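Local coordinates for protein enterotoxin type A (PDB 1DYQ) that acts as a superantigen and food-poisoning toxin, activating T cells by binding both MHC class II, in part through a zinc ion, and T-cell receptors, at residues N117-I128 and L141-N150; E7-K16 and S194-Q203. The protein carries 3 engineered substitutions. One frame throughout, in Å; residues are numbered along the deposited sequence. Where two conformers were deposited one is given.

Contact 1 (117-128 with 141-150) and contact 2 (7-16 with 194-203) lie at two sides of the C-terminal beta-grasp domain, their centres about 25 Å apart and their nearest atoms about 10 Å. They do not touch, but both reach one mixed sheet: contact 1 through strands 119-132 and 145-148, contact 2 through strand 195-198. Strands 226-232 and 182-188 lie between and carry the zinc ligands His226, Asp228 and His188. Each contact approaches that site, whose zinc ion is needed for the zinc-dependent interaction with MHC class II: the side chain of Pro127 is about 9 Å from the zinc ion, that of Ser194 about 7 Å. Contact 2 also brings the N-terminal segment onto this domain.

Contact 1: residues N117-I128 and L141-N150; sequences NNRLTEEKKVPI and LETVKTNKKN
Asn118 reaches across to Asn150 with both ends of its side-chain amide, in the manner of one more backbone pair. Its OD1 accepts from Asn150 N at 2.9 Å, while its ND2 gives a nearly straight bond to a lone pair of Asn150 O. CG lies anti to the backbone N (chi1 -163°), which carries the amide toward the Asn150 backbone. Lys149 runs the opposite way, and can be followed outward: CB lies by Asn118 OD1, CG packs 3.6 Å from Leu120 CD2, CD and CE pass Asn117 O, and NZ bonds to that oxygen at 3.1 Å from above its carbonyl plane. These two segments form an antiparallel pair in the beta-grasp domain, interrupted by corners at Thr121-Glu122 and Asn147. Beyond the corners, Lys124 and Thr146 are a hydrogen-bonded pair, with Lys124 N 2.8 Å from Thr146 O. At its own corner Asn147 lies alongside Arg119, its CB over one guanidinium face and the flat groups 31° apart; one water links Asn147 OD1 to Leu120 O. Glu123 and Lys145 form a long, weak salt bridge (OE1 to NZ, 3.4 Å) whose exact placement is doubtful. Val144 CG2 meets Ile128 CD1 at 3.7 Å, with helix 153-168 and Ile227 also packing against Val144.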
loop_
_atom_site.group_PDB
_atom_site.type_symbol
_atom_site.label_atom_id
_atom_site.label_comp_id
_atom_site.label_asym_id
_atom_site.label_seq_id
_atom_site.Cartn_x
_atom_site.Cartn_y
_atom_site.Cartn_z
ATOM N N ASN A 117 -19.931 -10.536 -0.989
ATOM C CA ASN A 117 -19.609 -11.610 -0.017
ATOM C C ASN A 117 -18.223 -11.374 0.547
ATOM O O ASN A 117 -17.722 -12.241 1.269
ATOM C CB ASN A 117 -19.728 -12.968 -0.694
ATOM C CG ASN A 117 -21.109 -13.282 -1.242
ATOM O OD1 ASN A 117 -22.099 -13.204 -0.518
ATOM N ND2 ASN A 117 -21.167 -13.674 -2.517
ATOM N N ASN A 118 -17.733 -10.114 0.536
ATOM C CA ASN A 118 -16.370 -9.934 1.098
ATOM C C ASN A 118 -16.363 -9.267 2.426
ATOM O O ASN A 118 -15.273 -9.090 3.037
ATOM C CB ASN A 118 -15.484 -9.229 0.071
ATOM C CG ASN A 118 -14.000 -9.366 0.382
ATOM O OD1 ASN A 118 -13.475 -10.479 0.522
ATOM N ND2 ASN A 118 -13.270 -8.256 0.405
ATOM N N ARG A 119 -17.493 -8.775 2.933
ATOM C CA ARG A 119 -17.496 -8.046 4.196
ATOM C C ARG A 119 -17.559 -8.951 5.406
ATOM O O ARG A 119 -18.474 -9.752 5.574
ATOM C CB ARG A 119 -18.612 -6.996 4.241
ATOM C CG ARG A 119 -18.585 -6.107 5.462
ATOM C CD ARG A 119 -19.430 -4.850 5.269
ATOM N NE ARG A 119 -19.026 -3.820 6.206
ATOM C CZ ARG A 119 -18.141 -2.884 6.074
ATOM N NH1 ARG A 119 -17.427 -2.685 4.966
ATOM N NH2 ARG A 119 -17.932 -2.043 7.104
ATOM N N LEU A 120 -16.624 -8.718 6.347
ATOM C CA LEU A 120 -16.675 -9.437 7.633
ATOM C C LEU A 120 -17.753 -8.850 8.523
ATOM O O LEU A 120 -17.927 -7.629 8.586
ATOM C CB LEU A 120 -15.300 -9.283 8.328
ATOM C CG LEU A 120 -14.176 -10.119 7.711
ATOM C CD1 LEU A 120 -12.826 -9.634 8.218
ATOM C CD2 LEU A 120 -14.382 -11.597 7.991
ATOM N N THR A 121 -18.380 -9.712 9.345
ATOM C CA THR A 121 -19.362 -9.198 10.319
ATOM C C THR A 121 -18.635 -8.478 11.457
ATOM O O THR A 121 -19.071 -7.411 11.901
ATOM C CB THR A 121 -20.237 -10.316 10.895
ATOM O OG1 THR A 121 -20.799 -11.106 9.828
ATOM C CG2 THR A 121 -21.386 -9.727 11.708
ATOM N N GLU A 122 -17.505 -9.020 11.871
ATOM C CA GLU A 122 -16.664 -8.404 12.885
ATOM C C GLU A 122 -15.407 -7.835 12.189
ATOM O O GLU A 122 -14.752 -8.570 11.466
ATOM C CB GLU A 122 -16.248 -9.433 13.951
ATOM C CG GLU A 122 -15.497 -8.861 15.127
ATOM C CD GLU A 122 -14.833 -9.862 16.041
ATOM O OE1 GLU A 122 -14.445 -9.461 17.174
ATOM O OE2 GLU A 122 -14.643 -11.034 15.668
ATOM N N GLU A 123 -15.127 -6.577 12.443
ATOM C CA GLU A 123 -13.882 -5.976 11.914
ATOM C C GLU A 123 -12.682 -6.787 12.372
ATOM O O GLU A 123 -12.612 -7.183 13.550
ATOM C CB GLU A 123 -13.781 -4.531 12.364
ATOM C CG GLU A 123 -12.456 -3.846 12.051
ATOM C CD GLU A 123 -12.513 -2.361 12.358
ATOM O OE1 GLU A 123 -12.797 -1.997 13.518
ATOM O OE2 GLU A 123 -12.303 -1.555 11.428
ATOM N N LYS A 124 -11.791 -7.133 11.455
ATOM C CA LYS A 124 -10.605 -7.903 11.794
ATOM C C LYS A 124 -9.452 -6.993 12.195
ATOM O O LYS A 124 -9.016 -6.136 11.420
ATOM C CB LYS A 124 -10.168 -8.787 10.609
ATOM C CG LYS A 124 -8.863 -9.524 10.849
ATOM C CD LYS A 124 -9.042 -10.599 11.940
ATOM C CE LYS A 124 -7.691 -11.093 12.419
ATOM N NZ LYS A 124 -7.737 -12.383 13.142
ATOM N N LYS A 125 -9.013 -7.128 13.440
ATOM C CA LYS A 125 -7.797 -6.442 13.899
ATOM C C LYS A 125 -6.616 -7.365 13.602
ATOM O O LYS A 125 -6.675 -8.579 13.885
ATOM C CB LYS A 125 -7.892 -6.126 15.381
ATOM C CG LYS A 125 -9.003 -5.177 15.761
ATOM C CD LYS A 125 -9.034 -4.903 17.263
ATOM C CE LYS A 125 -10.270 -4.098 17.632
ATOM N NZ LYS A 125 -10.339 -3.837 19.103
ATOM N N VAL A 126 -5.672 -6.897 12.795
ATOM C CA VAL A 126 -4.562 -7.734 12.361
ATOM C C VAL A 126 -3.408 -7.614 13.352
ATOM O O VAL A 126 -2.774 -6.583 13.439
ATOM C CB VAL A 126 -4.037 -7.327 10.960
ATOM C CG1 VAL A 126 -2.886 -8.218 10.565
ATOM C CG2 VAL A 126 -5.193 -7.423 9.950
ATOM N N PRO A 127 -3.175 -8.682 14.111
ATOM C CA PRO A 127 -2.096 -8.636 15.108
ATOM C C PRO A 127 -0.758 -8.368 14.431
ATOM O O PRO A 127 -0.488 -8.866 13.328
ATOM C CB PRO A 127 -2.143 -10.007 15.744
ATOM C CG PRO A 127 -3.483 -10.561 15.442
ATOM C CD PRO A 127 -3.854 -9.974 14.064
ATOM N N ILE A 128 0.066 -7.559 15.076
ATOM C CA ILE A 128 1.406 -7.265 14.632
ATOM C C ILE A 128 2.473 -7.715 15.638
ATOM O O ILE A 128 2.407 -7.292 16.809
ATOM C CB ILE A 128 1.611 -5.749 14.375
ATOM C CG1 ILE A 128 0.690 -5.297 13.242
ATOM C CG2 ILE A 128 3.076 -5.499 14.005
ATOM C CD1 ILE A 128 0.376 -3.829 13.221
ATOM N N LEU A 141 -3.541 -3.181 19.167
ATOM C CA LEU A 141 -4.255 -4.123 18.314
ATOM C C LEU A 141 -5.069 -3.453 17.230
ATOM O O LEU A 141 -5.258 -4.073 16.157
ATOM C CB LEU A 141 -5.115 -5.062 19.169
ATOM C CG LEU A 141 -5.715 -6.286 18.497
ATOM C CD1 LEU A 141 -4.651 -7.176 17.881
ATOM C CD2 LEU A 141 -6.563 -7.086 19.491
ATOM N N GLU A 142 -5.492 -2.205 17.381
ATOM C CA GLU A 142 -6.259 -1.521 16.370
ATOM C C GLU A 142 -5.393 -0.897 15.271
ATOM O O GLU A 142 -5.961 -0.185 14.430
ATOM C CB GLU A 142 -7.113 -0.382 16.940
ATOM C CG GLU A 142 -7.480 -0.431 18.378
ATOM C CD GLU A 142 -6.339 -0.152 19.337
ATOM O OE1 GLU A 142 -5.807 0.979 19.348
ATOM O OE2 GLU A 142 -5.975 -1.091 20.080
ATOM N N THR A 143 -4.087 -1.034 15.326
ATOM C CA THR A 143 -3.203 -0.365 14.376
ATOM C C THR A 143 -3.501 -0.709 12.926
ATOM O O THR A 143 -3.536 0.196 12.078
ATOM C CB THR A 143 -1.725 -0.708 14.682
ATOM O OG1 THR A 143 -1.446 -0.279 16.036
ATOM C CG2 THR A 143 -0.807 0.005 13.737
ATOM N N VAL A 144 -3.638 -1.972 12.606
ATOM C CA VAL A 144 -4.014 -2.404 11.248
ATOM C C VAL A 144 -5.325 -3.158 11.331
ATOM O O VAL A 144 -5.435 -4.108 12.134
ATOM C CB VAL A 144 -2.939 -3.267 10.603
ATOM C CG1 VAL A 144 -3.398 -3.799 9.246
ATOM C CG2 VAL A 144 -1.645 -2.468 10.443
ATOM N N LYS A 145 -6.334 -2.758 10.571
ATOM C CA LYS A 145 -7.627 -3.419 10.653
ATOM C C LYS A 145 -8.252 -3.512 9.263
ATOM O O LYS A 145 -7.952 -2.654 8.406
ATOM C CB LYS A 145 -8.588 -2.628 11.562
ATOM C CG LYS A 145 -8.752 -1.196 11.122
ATOM C CD LYS A 145 -9.702 -0.372 11.906
ATOM C CE LYS A 145 -9.338 -0.240 13.367
ATOM N NZ LYS A 145 -9.438 -1.561 14.062
ATOM N N THR A 146 -9.159 -4.434 9.103
ATOM C CA THR A 146 -9.859 -4.529 7.798
ATOM C C THR A 146 -11.228 -5.124 7.991
ATOM O O THR A 146 -11.470 -5.887 8.932
ATOM C CB THR A 146 -9.039 -5.273 6.764
ATOM O OG1 THR A 146 -9.768 -5.210 5.489
ATOM C CG2 THR A 146 -8.801 -6.723 7.103
ATOM N N ASN A 147 -12.178 -4.744 7.139
ATOM C CA ASN A 147 -13.484 -5.390 7.121
ATOM C C ASN A 147 -13.579 -6.396 5.982
ATOM O O ASN A 147 -14.631 -7.008 5.754
ATOM C CB ASN A 147 -14.587 -4.319 6.920
ATOM C CG ASN A 147 -14.621 -3.286 8.010
ATOM O OD1 ASN A 147 -14.905 -3.599 9.163
ATOM N ND2 ASN A 147 -14.336 -2.033 7.660
ATOM N N LYS A 148 -12.449 -6.687 5.318
ATOM C CA LYS A 148 -12.453 -7.548 4.166
ATOM C C LYS A 148 -11.922 -8.952 4.443
ATOM O O LYS A 148 -10.848 -9.087 5.048
ATOM C CB LYS A 148 -11.624 -6.930 3.020
ATOM C CG LYS A 148 -12.146 -5.565 2.583
ATOM C CD LYS A 148 -11.205 -4.997 1.495
ATOM C CE LYS A 148 -11.728 -3.622 1.067
ATOM N NZ LYS A 148 -11.479 -2.571 2.067
ATOM N N LYS A 149 -12.564 -9.959 3.906
ATOM C CA LYS A 149 -12.053 -11.341 3.988
ATOM C C LYS A 149 -10.845 -11.500 3.100
ATOM O O LYS A 149 -9.820 -12.072 3.445
ATOM C CB LYS A 149 -13.170 -12.302 3.506
ATOM C CG LYS A 149 -14.381 -12.249 4.436
ATOM C CD LYS A 149 -15.532 -13.087 3.881
ATOM C CE LYS A 149 -16.817 -12.764 4.654
ATOM N NZ LYS A 149 -17.979 -13.495 4.044
ATOM N N ASN A 150 -10.994 -11.006 1.853
ATOM C CA ASN A 150 -9.882 -10.952 0.900
ATOM C C ASN A 150 -9.444 -9.495 0.780
ATOM O O ASN A 150 -10.289 -8.621 0.493
ATOM C CB ASN A 150 -10.432 -11.439 -0.463
ATOM C CG ASN A 150 -9.498 -11.076 -1.591
ATOM O OD1 ASN A 150 -9.769 -10.153 -2.361
ATOM N ND2 ASN A 150 -8.366 -11.753 -1.646
HETATM O O HOH W 1 -14.604 -0.948 4.953
HETATM O O HOH W 2 -16.819 -5.393 9.611
HETATM O O HOH W 3 -3.008 -4.175 14.559
#

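Contact 2: residues E7-K16 and S194-Q203; sequences EINEKDLRKK and SVNYDLFGAQ
Glu7-Lys16 loops over strand 195-198 and the type I turn Asp198-Gly201 at its end, touching down at Glu7 and Ile8, lifting away through the 3-10 turn at Glu10-Asp12, and returning at Leu13. Backbone CA atoms come within 5.7 Å where Arg14 passes Gly201. On landing, Arg14 N gives an almost straight bond to Asp198 OD2 (2.8 Å), on the syn lone pair. Asp198 OD1 accepts from Phe200 N at 2.8 Å from above the carboxylate plane, closing an Asx turn; the two bonds together hold the carboxylate's rotation. The N-terminal segment is thus clasped to the end of an edge strand of the beta-grasp domain, whose partner, strand 182-188, carries the zinc ligand His188. With CG anti to the backbone N (chi1 -177°) and the chain extended to NE, Arg14 lies along the turn; its NH1 bonds to both Phe200 O and Ala202 O, at the edge but tilted 24° from the guanidinium plane, neither bond straight. Lys16 CB sits over the Phe200 ring in a CH-pi contact, 4.0 Å from the centroid, while its NZ continues to Asp174 and Asn172 O. Leu13 and Asp198 cross obliquely, Leu13 CD2 3.7 Å from Asp198 CG. Glu7 OE1 takes a bond from Asn196 N (3.2 Å) from well above the carboxylate plane.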
loop_
_atom_site.group_PDB
_atom_site.type_symbol
_atom_site.label_atom_id
_atom_site.label_comp_id
_atom_site.label_asym_id
_atom_site.label_seq_id
_atom_site.Cartn_x
_atom_site.Cartn_y
_atom_site.Cartn_z
ATOM N N GLU A 7 10.679 -14.056 1.456
ATOM C CA GLU A 7 11.556 -13.983 0.261
ATOM C C GLU A 7 12.835 -13.223 0.548
ATOM O O GLU A 7 13.743 -13.169 -0.296
ATOM C CB GLU A 7 10.809 -13.508 -0.960
ATOM C CG GLU A 7 10.002 -12.281 -0.970
ATOM C CD GLU A 7 8.540 -12.366 -0.626
ATOM O OE1 GLU A 7 7.725 -11.588 -1.196
ATOM O OE2 GLU A 7 8.173 -13.167 0.269
ATOM N N ILE A 8 12.978 -12.663 1.761
ATOM C CA ILE A 8 14.134 -11.822 2.095
ATOM C C ILE A 8 14.774 -12.106 3.446
ATOM O O ILE A 8 14.107 -12.086 4.488
ATOM C CB ILE A 8 13.642 -10.324 2.150
ATOM C CG1 ILE A 8 13.175 -9.868 0.748
ATOM C CG2 ILE A 8 14.844 -9.435 2.556
ATOM C CD1 ILE A 8 12.412 -8.536 0.811
ATOM N N ASN A 9 16.107 -12.190 3.500
ATOM C CA ASN A 9 16.834 -12.364 4.769
ATOM C C ASN A 9 17.309 -11.020 5.315
ATOM O O ASN A 9 17.692 -10.140 4.540
ATOM C CB ASN A 9 18.050 -13.275 4.559
ATOM C CG ASN A 9 18.937 -13.435 5.765
ATOM O OD1 ASN A 9 19.766 -12.575 6.074
ATOM N ND2 ASN A 9 18.815 -14.568 6.463
ATOM N N GLU A 10 17.433 -10.895 6.627
ATOM C CA GLU A 10 17.827 -9.665 7.275
ATOM C C GLU A 10 19.150 -9.089 6.842
ATOM O O GLU A 10 19.290 -7.847 6.822
ATOM C CB GLU A 10 17.783 -9.836 8.797
ATOM N N LYS A 11 20.160 -9.903 6.532
ATOM C CA LYS A 11 21.463 -9.339 6.157
ATOM C C LYS A 11 21.433 -8.762 4.755
ATOM O O LYS A 11 22.294 -7.957 4.385
ATOM C CB LYS A 11 22.605 -10.310 6.352
ATOM C CG LYS A 11 24.000 -9.706 6.230
ATOM C CD LYS A 11 24.082 -8.346 6.902
ATOM C CE LYS A 11 25.493 -8.042 7.374
ATOM N NZ LYS A 11 25.991 -9.097 8.303
ATOM N N ASP A 12 20.390 -9.075 3.992
ATOM C CA ASP A 12 20.202 -8.578 2.654
ATOM C C ASP A 12 19.321 -7.319 2.606
ATOM O O ASP A 12 19.096 -6.805 1.513
ATOM C CB ASP A 12 19.609 -9.645 1.741
ATOM C CG ASP A 12 20.594 -10.729 1.347
ATOM O OD1 ASP A 12 21.808 -10.455 1.313
ATOM O OD2 ASP A 12 20.140 -11.857 1.032
ATOM N N LEU A 13 18.884 -6.846 3.752
ATOM C CA LEU A 13 18.044 -5.645 3.815
ATOM C C LEU A 13 18.858 -4.419 3.394
ATOM O O LEU A 13 20.016 -4.256 3.793
ATOM C CB LEU A 13 17.452 -5.433 5.185
ATOM C CG LEU A 13 16.332 -6.367 5.665
ATOM C CD1 LEU A 13 16.002 -6.090 7.123
ATOM C CD2 LEU A 13 15.068 -6.158 4.810
ATOM N N ARG A 14 18.241 -3.578 2.575
ATOM C CA ARG A 14 18.909 -2.360 2.096
ATOM C C ARG A 14 18.993 -1.341 3.213
ATOM O O ARG A 14 18.108 -1.189 4.039
ATOM C CB ARG A 14 18.144 -1.803 0.894
ATOM C CG ARG A 14 18.787 -0.553 0.262
ATOM C CD ARG A 14 18.309 -0.483 -1.198
ATOM N NE ARG A 14 18.721 0.700 -1.893
ATOM C CZ ARG A 14 17.938 1.735 -2.206
ATOM N NH1 ARG A 14 16.677 1.751 -1.830
ATOM N NH2 ARG A 14 18.452 2.753 -2.897
ATOM N N LYS A 15 20.163 -0.678 3.312
ATOM C CA LYS A 15 20.353 0.337 4.338
ATOM C C LYS A 15 19.697 1.653 3.919
ATOM O O LYS A 15 19.790 2.071 2.756
ATOM C CB LYS A 15 21.854 0.576 4.565
ATOM C CG LYS A 15 22.694 -0.676 4.590
ATOM C CD LYS A 15 22.836 -1.289 5.957
ATOM C CE LYS A 15 24.029 -2.253 6.007
ATOM N NZ LYS A 15 25.301 -1.565 5.664
ATOM N N LYS A 16 19.127 2.351 4.872
ATOM C CA LYS A 16 18.532 3.659 4.670
ATOM C C LYS A 16 19.507 4.653 4.064
ATOM O O LYS A 16 19.145 5.524 3.269
ATOM C CB LYS A 16 18.010 4.183 6.013
ATOM C CG LYS A 16 17.575 5.654 5.944
ATOM C CD LYS A 16 17.242 6.094 7.373
ATOM C CE LYS A 16 16.789 7.511 7.456
ATOM N NZ LYS A 16 16.539 7.978 8.839
ATOM N N SER A 194 4.342 -16.069 2.278
ATOM C CA SER A 194 4.066 -14.720 2.744
ATOM C C SER A 194 4.686 -13.671 1.833
ATOM O O SER A 194 5.855 -13.760 1.442
ATOM C CB SER A 194 4.591 -14.559 4.173
ATOM O OG SER A 194 3.947 -15.515 5.018
ATOM N N VAL A 195 3.962 -12.555 1.693
ATOM C CA VAL A 195 4.529 -11.403 1.001
ATOM C C VAL A 195 5.441 -10.650 1.971
ATOM O O VAL A 195 5.101 -10.460 3.135
ATOM C CB VAL A 195 3.408 -10.435 0.546
ATOM C CG1 VAL A 195 4.013 -9.204 -0.084
ATOM C CG2 VAL A 195 2.506 -11.182 -0.451
ATOM N N ASN A 196 6.640 -10.312 1.474
ATOM C CA ASN A 196 7.490 -9.470 2.350
ATOM C C ASN A 196 8.084 -8.340 1.532
ATOM O O ASN A 196 8.432 -8.505 0.374
ATOM C CB ASN A 196 8.440 -10.202 3.190
ATOM C CG ASN A 196 8.980 -11.476 2.586
ATOM O OD1 ASN A 196 8.476 -12.564 2.924
ATOM N ND2 ASN A 196 9.938 -11.311 1.715
ATOM N N TYR A 197 8.221 -7.206 2.208
ATOM C CA TYR A 197 8.788 -6.040 1.551
ATOM C C TYR A 197 9.930 -5.466 2.412
ATOM O O TYR A 197 9.752 -5.338 3.628
ATOM C CB TYR A 197 7.759 -4.913 1.409
ATOM C CG TYR A 197 6.611 -5.203 0.473
ATOM C CD1 TYR A 197 6.809 -5.747 -0.776
ATOM C CD2 TYR A 197 5.319 -4.836 0.837
ATOM C CE1 TYR A 197 5.735 -6.024 -1.614
ATOM C CE2 TYR A 197 4.244 -5.069 0.006
ATOM C CZ TYR A 197 4.468 -5.637 -1.230
ATOM O OH TYR A 197 3.408 -5.901 -2.068
ATOM N N ASP A 198 10.972 -5.083 1.737
ATOM C CA ASP A 198 12.064 -4.317 2.419
ATOM C C ASP A 198 11.590 -2.887 2.528
ATOM O O ASP A 198 11.229 -2.238 1.539
ATOM C CB ASP A 198 13.324 -4.496 1.585
ATOM C CG ASP A 198 14.511 -3.690 2.095
ATOM O OD1 ASP A 198 14.300 -2.807 2.907
ATOM O OD2 ASP A 198 15.638 -4.015 1.645
ATOM N N LEU A 199 11.534 -2.348 3.758
ATOM C CA LEU A 199 10.995 -1.016 3.974
ATOM C C LEU A 199 11.864 0.055 3.335
ATOM O O LEU A 199 11.344 1.171 3.171
ATOM C CB LEU A 199 10.802 -0.752 5.476
ATOM C CG LEU A 199 9.783 -1.660 6.167
ATOM C CD1 LEU A 199 9.816 -1.422 7.697
ATOM C CD2 LEU A 199 8.369 -1.360 5.676
ATOM N N PHE A 200 13.107 -0.231 3.033
ATOM C CA PHE A 200 14.013 0.690 2.356
ATOM C C PHE A 200 14.495 0.148 1.028
ATOM O O PHE A 200 15.518 0.584 0.480
ATOM C CB PHE A 200 15.228 0.996 3.261
ATOM C CG PHE A 200 14.847 1.696 4.521
ATOM C CD1 PHE A 200 14.542 3.057 4.516
ATOM C CD2 PHE A 200 14.697 1.019 5.729
ATOM C CE1 PHE A 200 14.203 3.724 5.654
ATOM C CE2 PHE A 200 14.355 1.684 6.885
ATOM C CZ PHE A 200 14.099 3.047 6.860
ATOM N N GLY A 201 13.719 -0.743 0.396
ATOM C CA GLY A 201 14.110 -1.432 -0.784
ATOM C C GLY A 201 13.870 -0.701 -2.081
ATOM O O GLY A 201 14.431 -1.090 -3.112
ATOM N N ALA A 202 13.022 0.328 -2.059
ATOM C CA ALA A 202 12.654 0.963 -3.335
ATOM C C ALA A 202 13.539 2.106 -3.741
ATOM O O ALA A 202 14.268 2.697 -2.942
ATOM C CB ALA A 202 11.185 1.402 -3.260
ATOM N N GLN A 203 13.543 2.371 -5.054
ATOM C CA GLN A 203 14.196 3.598 -5.569
ATOM C C GLN A 203 13.261 4.769 -5.283
ATOM O O GLN A 203 12.462 5.178 -6.125
ATOM C CB GLN A 203 14.449 3.451 -7.058
ATOM C CG GLN A 203 15.397 2.317 -7.418
ATOM C CD GLN A 203 16.806 2.539 -6.910
ATOM O OE1 GLN A 203 17.328 1.712 -6.153
ATOM N NE2 GLN A 203 17.444 3.609 -7.351
HETATM O O HOH W 4 15.841 -2.273 5.037
#